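Local coordinates for CalS10 (Micromonospora echinospora, PDB 6UK5), which binds S-adenosylmethionine and probably transfers its methyl group to an amino pentose during calicheamicin biosynthesis, at residues 173-185 against 193-205. Residues are numbered along the deposited sequence; the frame is centred on the assembly and turned at random.
Sequences REEGRTVARVSRS and RMEERWLVGDAAG
Strands 177-185 and 193-202 run antiparallel, their axes 4.6 Å apart at closest and 165° between directions. Thr178-Gly201, Ala180-Leu199, Val182-Arg197 and Arg184-Glu195 are hydrogen-bonded pairs, each closed by two N-H...O bonds; Ala180 N to Leu199 O, at 2.8 Å, is nearly straight. On the face carrying Val179, Arg181, Glu196 and Trp198, with Arg181 CG anti to the backbone N (chi1 -165°), its CG and CD both lie over one face of the indole, CD making a CH-pi contact 3.6 Å from the six-membered ring centroid. Val179 CG1 meets the ring edge at Trp198 CE3 (3.6 Å), and Phe209 stacks on the indole. Beyond the ring the Arg181 guanidinium turns nearly perpendicular to it; NH1 is 3.2 Å from Glu196 OE2, a salt bridge of charge alone, the oxygen lying well out of the guanidinium plane, while NH2 pairs with Asp170. Replacing Trp198 with an alanine is likely to leave the Arg181 methylenes without the ring face they lie on and Phe209 without its stacking partner. The opposite face, with Val182 and Arg184, meets the second subunit, whose Ala203 O accepts from Arg184 NH2. The arrangement is a beta hairpin of two inner strands of a mixed sheet, between strands 206-216 and 165-174, at the dimer interface.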
# COMPACT_ATOMS: atom_id res chain seq x y z
N ARG A 173 -3.66 -1.73 6.64
CA ARG A 173 -3.20 -3.03 7.09
C ARG A 173 -4.26 -3.59 8.03
O ARG A 173 -4.44 -3.08 9.15
CB ARG A 173 -1.85 -2.96 7.80
CG ARG A 173 -1.27 -4.34 8.16
CD ARG A 173 -1.00 -5.14 6.87
NE ARG A 173 -0.23 -6.37 7.05
CZ ARG A 173 -0.73 -7.52 7.48
NH1 ARG A 173 -2.01 -7.62 7.79
NH2 ARG A 173 0.05 -8.58 7.58
N GLU A 174 -4.96 -4.62 7.59
CA GLU A 174 -5.93 -5.30 8.43
C GLU A 174 -5.32 -6.61 8.88
O GLU A 174 -4.34 -7.10 8.30
CB GLU A 174 -7.23 -5.57 7.67
CG GLU A 174 -8.27 -4.47 7.72
CD GLU A 174 -9.30 -4.58 6.61
OE1 GLU A 174 -9.50 -5.70 6.09
OE2 GLU A 174 -9.90 -3.54 6.25
N GLU A 175 -5.90 -7.19 9.92
CA GLU A 175 -5.49 -8.51 10.38
C GLU A 175 -6.09 -9.54 9.44
O GLU A 175 -7.31 -9.70 9.36
CB GLU A 175 -5.87 -8.73 11.84
CG GLU A 175 -5.01 -7.90 12.81
CD GLU A 175 -3.53 -8.16 12.64
OE1 GLU A 175 -3.16 -9.32 12.32
OE2 GLU A 175 -2.73 -7.21 12.83
N GLY A 176 -5.21 -10.24 8.71
CA GLY A 176 -5.57 -11.21 7.70
C GLY A 176 -5.53 -10.70 6.28
O GLY A 176 -5.64 -11.51 5.35
N ARG A 177 -5.38 -9.39 6.07
CA ARG A 177 -5.19 -8.87 4.72
C ARG A 177 -4.60 -7.47 4.81
O ARG A 177 -4.85 -6.74 5.77
CB ARG A 177 -6.49 -8.86 3.90
CG ARG A 177 -7.56 -7.94 4.41
CD ARG A 177 -8.61 -7.74 3.35
NE ARG A 177 -9.50 -6.63 3.65
CZ ARG A 177 -10.46 -6.21 2.84
NH1 ARG A 177 -10.65 -6.81 1.67
NH2 ARG A 177 -11.23 -5.19 3.20
N THR A 178 -3.82 -7.10 3.80
CA THR A 178 -3.37 -5.73 3.59
C THR A 178 -3.84 -5.26 2.22
O THR A 178 -3.79 -6.01 1.24
CB THR A 178 -1.85 -5.63 3.67
OG1 THR A 178 -1.30 -5.59 2.35
CG2 THR A 178 -1.32 -6.84 4.38
N VAL A 179 -4.29 -4.01 2.16
CA VAL A 179 -4.88 -3.44 0.96
C VAL A 179 -4.11 -2.17 0.61
O VAL A 179 -4.07 -1.22 1.41
CB VAL A 179 -6.37 -3.15 1.16
CG1 VAL A 179 -6.99 -2.58 -0.11
CG2 VAL A 179 -7.09 -4.42 1.61
N ALA A 180 -3.50 -2.16 -0.57
CA ALA A 180 -2.82 -1.00 -1.11
C ALA A 180 -3.59 -0.47 -2.31
O ALA A 180 -4.20 -1.23 -3.06
CB ALA A 180 -1.39 -1.33 -1.53
N ARG A 181 -3.57 0.85 -2.47
CA ARG A 181 -4.25 1.48 -3.60
C ARG A 181 -3.45 2.67 -4.07
O ARG A 181 -3.01 3.50 -3.26
CB ARG A 181 -5.66 1.95 -3.23
CG ARG A 181 -6.50 2.26 -4.46
CD ARG A 181 -7.67 3.16 -4.14
NE ARG A 181 -7.21 4.51 -3.81
CZ ARG A 181 -8.01 5.49 -3.40
NH1 ARG A 181 -9.31 5.27 -3.24
NH2 ARG A 181 -7.50 6.68 -3.12
N VAL A 182 -3.25 2.76 -5.39
CA VAL A 182 -2.70 3.95 -6.03
C VAL A 182 -3.74 4.43 -7.02
O VAL A 182 -4.23 3.64 -7.84
CB VAL A 182 -1.37 3.65 -6.74
CG1 VAL A 182 -0.86 4.90 -7.46
CG2 VAL A 182 -0.34 3.11 -5.77
N SER A 183 -4.09 5.71 -6.95
CA SER A 183 -5.11 6.27 -7.82
C SER A 183 -4.53 7.43 -8.61
O SER A 183 -3.53 8.05 -8.21
CB SER A 183 -6.33 6.73 -7.03
OG SER A 183 -6.02 7.83 -6.20
N ARG A 184 -5.17 7.73 -9.73
CA ARG A 184 -4.78 8.86 -10.56
C ARG A 184 -6.01 9.38 -11.28
O ARG A 184 -6.68 8.62 -11.98
CB ARG A 184 -3.69 8.45 -11.54
CG ARG A 184 -3.08 9.57 -12.32
CD ARG A 184 -2.06 9.00 -13.27
NE ARG A 184 -1.51 10.02 -14.15
CZ ARG A 184 -2.05 10.31 -15.34
NH1 ARG A 184 -3.15 9.67 -15.73
NH2 ARG A 184 -1.51 11.23 -16.12
N SER A 185 -6.29 10.66 -11.10
CA SER A 185 -7.42 11.33 -11.72
C SER A 185 -6.93 12.54 -12.50
O SER A 185 -6.09 13.30 -12.00
CB SER A 185 -8.47 11.77 -10.69
OG SER A 185 -8.69 10.76 -9.72
N ARG A 193 -11.20 11.57 -15.19
CA ARG A 193 -10.87 10.19 -15.53
C ARG A 193 -10.20 9.56 -14.32
O ARG A 193 -9.04 9.85 -14.02
CB ARG A 193 -9.97 10.10 -16.76
CG ARG A 193 -9.67 8.65 -17.15
CD ARG A 193 -8.85 8.53 -18.42
NE ARG A 193 -8.27 7.19 -18.52
CZ ARG A 193 -7.19 6.81 -17.84
NH1 ARG A 193 -6.57 7.67 -17.04
NH2 ARG A 193 -6.72 5.57 -17.97
N MET A 194 -10.93 8.67 -13.65
CA MET A 194 -10.48 8.02 -12.42
C MET A 194 -9.87 6.66 -12.75
O MET A 194 -10.56 5.77 -13.24
CB MET A 194 -11.67 7.86 -11.48
CG MET A 194 -12.18 9.16 -10.89
SD MET A 194 -13.49 8.92 -9.69
CE MET A 194 -14.79 8.26 -10.74
N GLU A 195 -8.57 6.53 -12.51
CA GLU A 195 -7.86 5.26 -12.64
C GLU A 195 -7.43 4.80 -11.26
O GLU A 195 -6.65 5.49 -10.59
CB GLU A 195 -6.64 5.41 -13.56
CG GLU A 195 -6.02 4.07 -13.95
CD GLU A 195 -4.65 4.22 -14.58
OE1 GLU A 195 -4.33 5.34 -15.04
OE2 GLU A 195 -3.91 3.22 -14.64
N GLU A 196 -7.92 3.64 -10.84
CA GLU A 196 -7.55 3.05 -9.56
C GLU A 196 -6.86 1.71 -9.79
O GLU A 196 -7.26 0.94 -10.66
CB GLU A 196 -8.76 2.83 -8.65
CG GLU A 196 -9.15 4.03 -7.82
CD GLU A 196 -10.45 3.82 -7.07
OE1 GLU A 196 -11.27 3.00 -7.53
OE2 GLU A 196 -10.65 4.47 -6.03
N ARG A 197 -5.82 1.44 -9.01
CA ARG A 197 -5.11 0.17 -9.08
C ARG A 197 -4.83 -0.32 -7.67
O ARG A 197 -4.17 0.36 -6.89
CB ARG A 197 -3.82 0.32 -9.89
CG ARG A 197 -4.11 0.44 -11.37
CD ARG A 197 -2.87 0.66 -12.19
NE ARG A 197 -2.46 -0.58 -12.83
CZ ARG A 197 -1.63 -0.67 -13.86
NH1 ARG A 197 -1.11 0.43 -14.39
NH2 ARG A 197 -1.32 -1.86 -14.36
N TRP A 198 -5.34 -1.51 -7.37
CA TRP A 198 -5.33 -2.07 -6.03
C TRP A 198 -4.37 -3.25 -5.93
O TRP A 198 -4.12 -3.96 -6.91
CB TRP A 198 -6.74 -2.55 -5.65
CG TRP A 198 -7.78 -1.48 -5.66
CD1 TRP A 198 -8.37 -0.92 -6.76
CD2 TRP A 198 -8.37 -0.85 -4.52
NE1 TRP A 198 -9.29 0.03 -6.37
CE2 TRP A 198 -9.31 0.09 -5.00
CE3 TRP A 198 -8.20 -0.98 -3.14
CZ2 TRP A 198 -10.07 0.89 -4.15
CZ3 TRP A 198 -8.96 -0.18 -2.30
CH2 TRP A 198 -9.88 0.74 -2.81
N LEU A 199 -3.83 -3.44 -4.73
CA LEU A 199 -3.11 -4.66 -4.37
C LEU A 199 -3.68 -5.19 -3.07
O LEU A 199 -3.70 -4.47 -2.06
CB LEU A 199 -1.61 -4.40 -4.21
CG LEU A 199 -0.76 -4.21 -5.46
CD1 LEU A 199 0.65 -3.82 -5.06
CD2 LEU A 199 -0.74 -5.47 -6.31
N VAL A 200 -4.16 -6.43 -3.08
CA VAL A 200 -4.65 -7.10 -1.89
C VAL A 200 -3.80 -8.34 -1.64
O VAL A 200 -3.77 -9.25 -2.48
CB VAL A 200 -6.14 -7.47 -1.99
CG1 VAL A 200 -6.59 -8.17 -0.71
CG2 VAL A 200 -6.97 -6.22 -2.20
N GLY A 201 -3.12 -8.36 -0.50
CA GLY A 201 -2.36 -9.52 -0.06
C GLY A 201 -3.01 -10.08 1.19
O GLY A 201 -3.33 -9.34 2.13
N ASP A 202 -3.19 -11.40 1.20
CA ASP A 202 -3.89 -12.04 2.31
C ASP A 202 -3.41 -13.48 2.41
O ASP A 202 -2.37 -13.85 1.84
CB ASP A 202 -5.42 -11.93 2.10
CG ASP A 202 -5.86 -12.45 0.75
OD1 ASP A 202 -5.15 -13.30 0.17
OD2 ASP A 202 -6.93 -12.01 0.27
N ALA A 203 -4.17 -14.31 3.13
CA ALA A 203 -3.80 -15.71 3.30
C ALA A 203 -3.59 -16.39 1.96
O ALA A 203 -2.64 -17.17 1.79
CB ALA A 203 -4.88 -16.44 4.10
N ALA A 204 -4.46 -16.11 0.99
CA ALA A 204 -4.45 -16.84 -0.27
C ALA A 204 -3.34 -16.39 -1.22
O ALA A 204 -2.86 -17.21 -2.02
CB ALA A 204 -5.80 -16.68 -0.97
N GLY A 205 -2.91 -15.14 -1.16
CA GLY A 205 -1.89 -14.66 -2.07
C GLY A 205 -2.00 -13.16 -2.25
O GLY A 205 -2.67 -12.47 -1.49